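Local atomic coordinates of toluene, o-xylene monooxygenase oxygenase subunit (Pseudomonas stutzeri, PDB entry 2INC), a protein that probably serves as a helical, non-catalytic scaffold subunit of a multicomponent monooxygenase that hydroxylates toluene and o-xylene. Residues Met130-Ile135 against Thr149-Asp154; Glu210-Ile215 against Arg258-Ala263; Leu156-His161 against Lys251-Arg256. One frame throughout, in Å; residues are numbered along the deposited sequence.

Contact 1. Residues Met130-Ile135 against Thr149-Asp154; sequences MGSVYI and TYETAD
Ser132 and Thr152 meet hydroxyl to hydroxyl where two nearly antiparallel helices come together, the axes of the two segments 8.2 Å apart at closest and 166° between their directions. The polar part is this one pair, with Ser132 OG 2.8 Å from Thr152 OG1. Backbone carbonyls of their own helices lie close by as further acceptors, that of Leu128 for Ser132 OG and that of Ala148 for Thr152 OG1. Thr152 has OG1 anti to its carbonyl carbon (chi1 -61°), which sends the oxygen to Ser132 and leaves the methyl for Val133.

Van der Waals contact does the rest. Thr152 CG2 lies 3.6 Å from Val133 CB, with Val133 CG2 just behind. On the other flank the extended Glu151 chain reaches past Ser132, its OE2 3.4 Å from Ser132 CB, while its OE1 is hydrogen-bonded to Asn216. With side chains this small between them, the CA atoms of Ser132 and Thr152 come within 5.4 Å.

The pair, helix 121-138 against helix 142-172, is flanked by helix 208-237, where Ile135 rests on Ala211 and Ile215, and by helix 76-99, whose Tyr79 touches Tyr150 and Ala153; a chain of another protein packs on Val133 and Thr149.

Contact 2. Residues Glu210-Ile215 against Arg258-Ala263; sequences EAFTAI and RRWSSA
Phe212 reaches across to Trp260 and Ser261 and supplies everything that its segment brings to the contact. Its CG is anti to the backbone N (chi1 171°), which swings the ring out over the 8.2 Å between the CA atoms of Phe212 and Ser261.

The aromatic part is an oblique pairing. The phenyl ring and the six-membered ring of Trp260 have centroids 5.6 Å apart and planes at 37°, and they touch through Phe212 CE1 and Trp260 CZ3 at 3.8 Å. The two side chains run past each other in opposite directions.

The remaining contacts are with Ser261, its polar atoms included, and no hydrogen bond crosses. At the ring edge, Phe212 CZ lies 3.6 Å from the backbone oxygen Ser261 O. Ser261 OG is 3.6 Å from Phe212 CE1. That hydroxyl also sits over the centre of the Trp260 ring, 4.2 Å above its plane; its hydrogen bonds go to Asn216 and the carbonyl of His257.

Leu264 and Val265 add apolar cover to Phe212. Helices 208-237 and 241-268 follow each other in the chain after a short turn, and this is the interior packing of a helical hairpin, consistent with the ferritin-like helical bundle of the hydroxylase family.

Contact 3. Residues Leu156-His161 against Lys251-Arg256; sequences LRWLTH and KRDAER
Trp158 and Asp253 face each other between two nearly antiparallel helices, 165° between directions, the segment axes 11.4 Å apart at closest, room for long side chains. Within this ferritin-like bundle the contact is a buried salt-bridge network of Arg157, Asp253 and Arg256. Arg157 runs out extended, with CG anti to the backbone N (chi1 -176°), and its NH2 meets Asp253 OD2 at 2.7 Å, the oxygen lying in the guanidinium plane. It reaches that oxygen on the syn side but well out of the carboxylate plane. Trp158 NE1 takes the anti lone pair of the same Asp253 OD2 at 3.1 Å, with indole and carboxylate almost coplanar, 4° apart. Two donors therefore grip one oxygen and fix the rotation of the carboxylate. The other, Asp253 OD1, accepts from Arg256 NH1 at 2.8 Å from above the carboxylate plane, and from Gln83. The two arginines would probably favour a charged carboxylate, although Asp154 lies close by. An asparagine here would probably cost Arg157 and Arg256 the charge they share, leaving them Glu87 and Asp154 as acidic partners, and bring an amide NH2 up against at least one of the present donors. Arg157 NE makes the bridge to Glu87, and His155 and Phe125 pack edge-to-face with Trp158. The far corner of the indole, Trp158 CH2, rests 4.1 Å from the methyl CB of Ala254.

In the fold
All three contacts are buried within 9 Å of the chain centre, and none is a surface contact. Contacts 1 and 3 share helix 142-172, and contacts 2 and 3 share helix 241-268; contacts 1 and 2 have no helix in common, yet Ile135 packs on Phe212, and Glu151 OE1 lies 3.0 Å from Trp260 NE1, a probable hydrogen bond. Their chemistry differs: contact 1 is small side chains with a hydroxyl pair, contact 2 largely aromatic, and contact 3, with its wider helix spacing than contact 1, charged. The charges spread further, since Asp154 of contact 1 forms a salt bridge with Arg256 of contact 3. Contacts 1 and 3 also lie beside another protein chain, and contact 3 comes near the second copy of this protein; contact 2 is internal.

Contact 1. Residues Met130-Ile135 against Thr149-Asp154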
loop_
_atom_site.group_PDB
_atom_site.type_symbol
_atom_site.label_atom_id
_atom_site.label_comp_id
_atom_site.label_asym_id
_atom_site.label_seq_id
_atom_site.Cartn_x
_atom_site.Cartn_y
_atom_site.Cartn_z
ATOM N N MET B 130 -18.993 -27.093 2.922
ATOM C CA MET B 130 -18.365 -28.380 2.684
ATOM C C MET B 130 -18.545 -28.889 1.255
ATOM O O MET B 130 -17.609 -29.440 0.641
ATOM C CB MET B 130 -18.972 -29.409 3.635
ATOM C CG MET B 130 -18.584 -29.131 5.076
ATOM S SD MET B 130 -19.614 -30.203 6.137
ATOM C CE MET B 130 -18.952 -31.845 5.788
ATOM N N GLY B 131 -19.754 -28.724 0.729
ATOM C CA GLY B 131 -20.078 -29.097 -0.673
ATOM C C GLY B 131 -19.194 -28.423 -1.670
ATOM O O GLY B 131 -18.568 -29.077 -2.520
ATOM N N SER B 132 -19.105 -27.105 -1.583
ATOM C CA SER B 132 -18.293 -26.373 -2.538
ATOM C C SER B 132 -16.782 -26.554 -2.356
ATOM O O SER B 132 -16.015 -26.470 -3.342
ATOM C CB SER B 132 -18.679 -24.864 -2.568
ATOM O OG SER B 132 -18.422 -24.302 -1.282
ATOM N N VAL B 133 -16.330 -26.876 -1.135
ATOM C CA VAL B 133 -14.903 -27.056 -0.932
ATOM C C VAL B 133 -14.520 -28.480 -1.393
ATOM O O VAL B 133 -13.355 -28.749 -1.700
ATOM C CB VAL B 133 -14.469 -26.784 0.558
ATOM C CG1 VAL B 133 -14.665 -27.960 1.387
ATOM C CG2 VAL B 133 -13.027 -26.201 0.636
ATOM N N TYR B 134 -15.501 -29.380 -1.448
ATOM C CA TYR B 134 -15.237 -30.654 -2.141
ATOM C C TYR B 134 -15.092 -30.443 -3.642
ATOM O O TYR B 134 -14.111 -30.941 -4.242
ATOM C CB TYR B 134 -16.207 -31.778 -1.769
ATOM C CG TYR B 134 -15.847 -33.006 -2.562
ATOM C CD1 TYR B 134 -16.607 -33.375 -3.702
ATOM C CD2 TYR B 134 -14.690 -33.713 -2.279
ATOM C CE1 TYR B 134 -16.236 -34.490 -4.467
ATOM C CE2 TYR B 134 -14.303 -34.849 -3.075
ATOM C CZ TYR B 134 -15.095 -35.195 -4.144
ATOM O OH TYR B 134 -14.697 -36.292 -4.917
ATOM N N ILE B 135 -15.952 -29.639 -4.251
ATOM C CA ILE B 135 -15.767 -29.329 -5.714
ATOM C C ILE B 135 -14.362 -28.776 -5.981
ATOM O O ILE B 135 -13.677 -29.186 -6.939
ATOM C CB ILE B 135 -16.881 -28.394 -6.224
ATOM C CG1 ILE B 135 -18.210 -29.147 -6.066
ATOM C CG2 ILE B 135 -16.642 -27.870 -7.707
ATOM C CD1 ILE B 135 -19.555 -28.352 -6.222
ATOM N N THR B 149 -13.377 -22.159 -4.735
ATOM C CA THR B 149 -12.653 -21.523 -3.624
ATOM C C THR B 149 -13.416 -20.303 -3.133
ATOM O O THR B 149 -13.731 -20.222 -1.982
ATOM C CB THR B 149 -11.187 -21.083 -4.030
ATOM O OG1 THR B 149 -10.453 -22.247 -4.534
ATOM C CG2 THR B 149 -10.425 -20.502 -2.745
ATOM N N TYR B 150 -13.730 -19.367 -4.026
ATOM C CA TYR B 150 -14.380 -18.108 -3.593
ATOM C C TYR B 150 -15.836 -18.374 -3.171
ATOM O O TYR B 150 -16.352 -17.738 -2.269
ATOM C CB TYR B 150 -14.257 -17.014 -4.682
ATOM C CG TYR B 150 -12.788 -16.813 -5.059
ATOM C CD1 TYR B 150 -12.399 -16.784 -6.402
ATOM C CD2 TYR B 150 -11.796 -16.742 -4.073
ATOM C CE1 TYR B 150 -11.051 -16.634 -6.752
ATOM C CE2 TYR B 150 -10.394 -16.631 -4.430
ATOM C CZ TYR B 150 -10.062 -16.560 -5.792
ATOM O OH TYR B 150 -8.705 -16.461 -6.190
ATOM N N GLU B 151 -16.450 -19.401 -3.739
ATOM C CA GLU B 151 -17.820 -19.741 -3.364
ATOM C C GLU B 151 -17.799 -20.352 -1.961
ATOM O O GLU B 151 -18.680 -20.127 -1.145
ATOM C CB GLU B 151 -18.383 -20.713 -4.411
ATOM C CG GLU B 151 -19.716 -21.409 -3.987
ATOM C CD GLU B 151 -20.239 -22.368 -5.072
ATOM O OE1 GLU B 151 -20.092 -22.042 -6.262
ATOM O OE2 GLU B 151 -20.839 -23.400 -4.700
ATOM N N THR B 152 -16.792 -21.141 -1.687
ATOM C CA THR B 152 -16.660 -21.734 -0.329
ATOM C C THR B 152 -16.551 -20.616 0.715
ATOM O O THR B 152 -17.175 -20.687 1.800
ATOM C CB THR B 152 -15.454 -22.684 -0.255
ATOM O OG1 THR B 152 -15.679 -23.736 -1.215
ATOM C CG2 THR B 152 -15.376 -23.334 1.102
ATOM N N ALA B 153 -15.691 -19.636 0.410
ATOM C CA ALA B 153 -15.507 -18.477 1.290
ATOM C C ALA B 153 -16.841 -17.777 1.486
ATOM O O ALA B 153 -17.157 -17.338 2.591
ATOM C CB ALA B 153 -14.464 -17.546 0.712
ATOM N N ASP B 154 -17.603 -17.581 0.405
ATOM C CA ASP B 154 -18.966 -17.009 0.556
ATOM C C ASP B 154 -19.874 -17.836 1.438
ATOM O O ASP B 154 -20.647 -17.273 2.214
ATOM C CB ASP B 154 -19.640 -16.856 -0.798
ATOM C CG ASP B 154 -18.930 -15.853 -1.691
ATOM O OD1 ASP B 154 -19.150 -15.931 -2.931
ATOM O OD2 ASP B 154 -18.143 -14.989 -1.197
#

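Contact 2. Residues Glu210-Ile215 against Arg258-Ala263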
loop_
_atom_site.group_PDB
_atom_site.type_symbol
_atom_site.label_atom_id
_atom_site.label_comp_id
_atom_site.label_asym_id
_atom_site.label_seq_id
_atom_site.Cartn_x
_atom_site.Cartn_y
_atom_site.Cartn_z
ATOM N N GLU B 210 -20.905 -34.647 -11.140
ATOM C CA GLU B 210 -22.094 -34.841 -10.299
ATOM C C GLU B 210 -22.138 -33.908 -9.104
ATOM O O GLU B 210 -23.225 -33.425 -8.718
ATOM C CB GLU B 210 -22.230 -36.269 -9.801
ATOM C CG GLU B 210 -23.688 -36.477 -9.397
ATOM C CD GLU B 210 -24.027 -37.894 -8.978
ATOM O OE1 GLU B 210 -23.116 -38.747 -8.912
ATOM O OE2 GLU B 210 -25.233 -38.138 -8.731
ATOM N N ALA B 211 -20.977 -33.685 -8.485
ATOM C CA ALA B 211 -20.886 -32.788 -7.318
ATOM C C ALA B 211 -21.263 -31.394 -7.686
ATOM O O ALA B 211 -22.064 -30.755 -6.997
ATOM C CB ALA B 211 -19.454 -32.817 -6.694
ATOM N N PHE B 212 -20.710 -30.916 -8.788
ATOM C CA PHE B 212 -21.116 -29.654 -9.343
ATOM C C PHE B 212 -22.622 -29.554 -9.607
ATOM O O PHE B 212 -23.251 -28.538 -9.284
ATOM C CB PHE B 212 -20.299 -29.385 -10.596
ATOM C CG PHE B 212 -20.780 -28.197 -11.407
ATOM C CD1 PHE B 212 -20.580 -26.897 -10.957
ATOM C CD2 PHE B 212 -21.412 -28.404 -12.611
ATOM C CE1 PHE B 212 -21.029 -25.796 -11.678
ATOM C CE2 PHE B 212 -21.875 -27.302 -13.367
ATOM C CZ PHE B 212 -21.663 -25.999 -12.889
ATOM N N THR B 213 -23.198 -30.569 -10.255
ATOM C CA THR B 213 -24.632 -30.542 -10.548
ATOM C C THR B 213 -25.427 -30.591 -9.260
ATOM O O THR B 213 -26.295 -29.748 -9.003
ATOM C CB THR B 213 -24.992 -31.707 -11.493
ATOM O OG1 THR B 213 -24.185 -31.593 -12.675
ATOM C CG2 THR B 213 -26.483 -31.667 -11.855
ATOM N N ALA B 214 -25.123 -31.546 -8.396
ATOM C CA ALA B 214 -25.908 -31.681 -7.212
ATOM C C ALA B 214 -25.838 -30.445 -6.335
ATOM O O ALA B 214 -26.882 -29.986 -5.838
ATOM C CB ALA B 214 -25.552 -32.988 -6.440
ATOM N N ILE B 215 -24.646 -29.870 -6.160
ATOM C CA ILE B 215 -24.501 -28.722 -5.232
ATOM C C ILE B 215 -24.871 -27.407 -5.914
ATOM O O ILE B 215 -25.649 -26.627 -5.385
ATOM C CB ILE B 215 -23.047 -28.595 -4.728
ATOM C CG1 ILE B 215 -22.625 -29.836 -3.968
ATOM C CG2 ILE B 215 -22.901 -27.340 -3.870
ATOM C CD1 ILE B 215 -23.468 -30.066 -2.749
ATOM N N ARG B 258 -24.093 -18.541 -9.488
ATOM C CA ARG B 258 -24.879 -18.979 -10.654
ATOM C C ARG B 258 -24.209 -18.526 -11.954
ATOM O O ARG B 258 -24.276 -19.223 -12.971
ATOM C CB ARG B 258 -26.323 -18.458 -10.573
ATOM C CG ARG B 258 -27.222 -19.202 -9.596
ATOM C CD ARG B 258 -28.512 -18.419 -9.370
ATOM N NE ARG B 258 -29.140 -18.820 -8.104
ATOM C CZ ARG B 258 -30.337 -18.402 -7.734
ATOM N NH1 ARG B 258 -31.010 -17.588 -8.540
ATOM N NH2 ARG B 258 -30.849 -18.782 -6.559
ATOM N N ARG B 259 -23.604 -17.354 -11.939
ATOM C CA ARG B 259 -22.910 -16.862 -13.143
ATOM C C ARG B 259 -21.765 -17.780 -13.603
ATOM O O ARG B 259 -21.654 -18.096 -14.786
ATOM C CB ARG B 259 -22.392 -15.452 -12.944
ATOM C CG ARG B 259 -23.512 -14.367 -12.976
ATOM C CD ARG B 259 -22.925 -12.994 -13.218
ATOM N NE ARG B 259 -22.068 -12.526 -12.122
ATOM C CZ ARG B 259 -22.515 -11.915 -11.026
ATOM N NH1 ARG B 259 -23.811 -11.754 -10.839
ATOM N NH2 ARG B 259 -21.673 -11.492 -10.091
ATOM N N TRP B 260 -20.928 -18.244 -12.677
ATOM C CA TRP B 260 -19.839 -19.133 -13.068
ATOM C C TRP B 260 -20.362 -20.529 -13.356
ATOM O O TRP B 260 -19.809 -21.207 -14.242
ATOM C CB TRP B 260 -18.654 -19.116 -12.097
ATOM C CG TRP B 260 -18.729 -20.002 -10.843
ATOM C CD1 TRP B 260 -18.953 -19.585 -9.569
ATOM C CD2 TRP B 260 -18.435 -21.409 -10.755
ATOM N NE1 TRP B 260 -18.872 -20.667 -8.685
ATOM C CE2 TRP B 260 -18.564 -21.786 -9.398
ATOM C CE3 TRP B 260 -18.092 -22.406 -11.692
ATOM C CZ2 TRP B 260 -18.340 -23.064 -8.978
ATOM C CZ3 TRP B 260 -17.912 -23.677 -11.276
ATOM C CH2 TRP B 260 -18.023 -24.016 -9.929
ATOM N N SER B 261 -21.433 -20.945 -12.650
ATOM C CA SER B 261 -22.033 -22.267 -12.884
ATOM C C SER B 261 -22.610 -22.296 -14.315
ATOM O O SER B 261 -22.434 -23.272 -15.040
ATOM C CB SER B 261 -23.109 -22.590 -11.860
ATOM O OG SER B 261 -22.552 -22.700 -10.564
ATOM N N SER B 262 -23.236 -21.183 -14.705
ATOM C CA SER B 262 -23.785 -21.070 -16.033
ATOM C C SER B 262 -22.658 -21.067 -17.092
ATOM O O SER B 262 -22.783 -21.723 -18.118
ATOM C CB SER B 262 -24.700 -19.841 -16.131
ATOM O OG SER B 262 -25.193 -19.764 -17.452
ATOM N N ALA B 263 -21.535 -20.395 -16.817
ATOM C CA ALA B 263 -20.429 -20.376 -17.774
ATOM C C ALA B 263 -19.866 -21.755 -17.973
ATOM O O ALA B 263 -19.533 -22.136 -19.103
ATOM C CB ALA B 263 -19.356 -19.373 -17.381
#

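Contact 3. Residues Leu156-His161 against Lys251-Arg256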
loop_
_atom_site.group_PDB
_atom_site.type_symbol
_atom_site.label_atom_id
_atom_site.label_comp_id
_atom_site.label_asym_id
_atom_site.label_seq_id
_atom_site.Cartn_x
_atom_site.Cartn_y
_atom_site.Cartn_z
ATOM N N LEU B 156 -19.008 -19.661 3.835
ATOM C CA LEU B 156 -18.513 -19.410 5.222
ATOM C C LEU B 156 -18.979 -18.031 5.740
ATOM O O LEU B 156 -19.348 -17.857 6.904
ATOM C CB LEU B 156 -16.987 -19.472 5.247
ATOM C CG LEU B 156 -16.276 -19.112 6.600
ATOM C CD1 LEU B 156 -16.936 -19.877 7.762
ATOM C CD2 LEU B 156 -14.756 -19.306 6.610
ATOM N N ARG B 157 -19.006 -17.073 4.829
ATOM C CA ARG B 157 -19.500 -15.736 5.140
ATOM C C ARG B 157 -20.963 -15.849 5.580
ATOM O O ARG B 157 -21.357 -15.236 6.580
ATOM C CB ARG B 157 -19.416 -14.910 3.861
ATOM C CG ARG B 157 -19.824 -13.454 4.072
ATOM C CD ARG B 157 -20.080 -12.816 2.767
ATOM N NE ARG B 157 -20.483 -11.401 2.971
ATOM C CZ ARG B 157 -21.301 -10.702 2.174
ATOM N NH1 ARG B 157 -21.604 -9.435 2.493
ATOM N NH2 ARG B 157 -21.824 -11.222 1.075
ATOM N N TRP B 158 -21.779 -16.647 4.874
ATOM C CA TRP B 158 -23.200 -16.720 5.256
ATOM C C TRP B 158 -23.360 -17.393 6.618
ATOM O O TRP B 158 -24.139 -16.942 7.490
ATOM C CB TRP B 158 -24.029 -17.488 4.224
ATOM C CG TRP B 158 -24.006 -17.024 2.871
ATOM C CD1 TRP B 158 -23.475 -15.857 2.390
ATOM C CD2 TRP B 158 -24.594 -17.693 1.749
ATOM N NE1 TRP B 158 -23.687 -15.777 1.018
ATOM C CE2 TRP B 158 -24.336 -16.912 0.609
ATOM C CE3 TRP B 158 -25.260 -18.937 1.580
ATOM C CZ2 TRP B 158 -24.759 -17.280 -0.656
ATOM C CZ3 TRP B 158 -25.668 -19.311 0.304
ATOM C CH2 TRP B 158 -25.416 -18.478 -0.803
ATOM N N LEU B 159 -22.632 -18.489 6.827
ATOM C CA LEU B 159 -22.607 -19.126 8.138
ATOM C C LEU B 159 -22.240 -18.092 9.213
ATOM O O LEU B 159 -22.875 -18.058 10.276
ATOM C CB LEU B 159 -21.622 -20.307 8.179
ATOM C CG LEU B 159 -21.051 -20.869 9.491
ATOM C CD1 LEU B 159 -22.156 -21.508 10.295
ATOM C CD2 LEU B 159 -20.016 -21.910 9.143
ATOM N N THR B 160 -21.243 -17.247 8.928
ATOM C CA THR B 160 -20.732 -16.317 9.934
ATOM C C THR B 160 -21.798 -15.250 10.295
ATOM O O THR B 160 -22.009 -14.948 11.490
ATOM C CB THR B 160 -19.392 -15.744 9.459
ATOM O OG1 THR B 160 -18.457 -16.837 9.259
ATOM C CG2 THR B 160 -18.823 -14.729 10.433
ATOM N N HIS B 161 -22.486 -14.709 9.295
ATOM C CA HIS B 161 -23.597 -13.765 9.537
ATOM C C HIS B 161 -24.620 -14.438 10.432
ATOM O O HIS B 161 -25.162 -13.829 11.375
ATOM C CB HIS B 161 -24.394 -13.421 8.253
ATOM C CG HIS B 161 -23.633 -12.724 7.165
ATOM N ND1 HIS B 161 -22.602 -11.827 7.400
ATOM C CD2 HIS B 161 -23.846 -12.710 5.819
ATOM C CE1 HIS B 161 -22.206 -11.306 6.246
ATOM N NE2 HIS B 161 -22.941 -11.827 5.275
ATOM N N LYS B 251 -27.785 -12.921 -1.354
ATOM C CA LYS B 251 -28.194 -13.308 -2.688
ATOM C C LYS B 251 -27.238 -12.774 -3.766
ATOM O O LYS B 251 -27.162 -13.335 -4.838
ATOM C CB LYS B 251 -29.627 -12.824 -2.955
ATOM C CG LYS B 251 -30.277 -13.485 -4.156
ATOM C CD LYS B 251 -31.205 -14.602 -3.728
ATOM C CE LYS B 251 -31.589 -15.485 -4.913
ATOM N NZ LYS B 251 -32.901 -15.103 -5.522
ATOM N N ARG B 252 -26.555 -11.660 -3.506
ATOM C CA ARG B 252 -25.576 -11.128 -4.455
ATOM C C ARG B 252 -24.442 -12.158 -4.661
ATOM O O ARG B 252 -23.945 -12.326 -5.780
ATOM C CB ARG B 252 -24.973 -9.839 -3.925
ATOM C CG ARG B 252 -25.973 -8.644 -3.894
ATOM C CD ARG B 252 -25.347 -7.369 -3.245
ATOM N NE ARG B 252 -24.315 -6.734 -4.077
ATOM C CZ ARG B 252 -24.559 -5.774 -4.981
ATOM N NH1 ARG B 252 -25.793 -5.333 -5.221
ATOM N NH2 ARG B 252 -23.559 -5.252 -5.661
ATOM N N ASP B 253 -24.043 -12.827 -3.579
ATOM C CA ASP B 253 -23.050 -13.923 -3.693
ATOM C C ASP B 253 -23.665 -15.067 -4.508
ATOM O O ASP B 253 -23.057 -15.603 -5.464
ATOM C CB ASP B 253 -22.652 -14.468 -2.301
ATOM C CG ASP B 253 -21.902 -13.456 -1.463
ATOM O OD1 ASP B 253 -21.356 -12.467 -2.006
ATOM O OD2 ASP B 253 -21.835 -13.636 -0.231
ATOM N N ALA B 254 -24.907 -15.416 -4.169
ATOM C CA ALA B 254 -25.550 -16.537 -4.857
ATOM C C ALA B 254 -25.645 -16.272 -6.370
ATOM O O ALA B 254 -25.441 -17.175 -7.169
ATOM C CB ALA B 254 -26.928 -16.787 -4.273
ATOM N N GLU B 255 -25.990 -15.045 -6.740
ATOM C CA GLU B 255 -26.031 -14.679 -8.162
ATOM C C GLU B 255 -24.668 -14.862 -8.830
ATOM O O GLU B 255 -24.611 -15.337 -9.940
ATOM C CB GLU B 255 -26.527 -13.244 -8.317
ATOM C CG GLU B 255 -28.046 -13.088 -8.099
ATOM C CD GLU B 255 -28.419 -11.660 -7.538
ATOM O OE1 GLU B 255 -27.673 -10.656 -7.771
ATOM O OE2 GLU B 255 -29.469 -11.539 -6.863
ATOM N N ARG B 256 -23.590 -14.506 -8.140
ATOM C CA ARG B 256 -22.227 -14.772 -8.637
ATOM C C ARG B 256 -21.927 -16.265 -8.888
ATOM O O ARG B 256 -21.378 -16.644 -9.930
ATOM C CB ARG B 256 -21.184 -14.184 -7.687
ATOM C CG ARG B 256 -19.783 -14.219 -8.261
ATOM C CD ARG B 256 -18.813 -13.324 -7.503
ATOM N NE ARG B 256 -18.790 -13.613 -6.048
ATOM C CZ ARG B 256 -19.368 -12.818 -5.166
ATOM N NH1 ARG B 256 -19.357 -13.074 -3.861
ATOM N NH2 ARG B 256 -19.989 -11.745 -5.601
#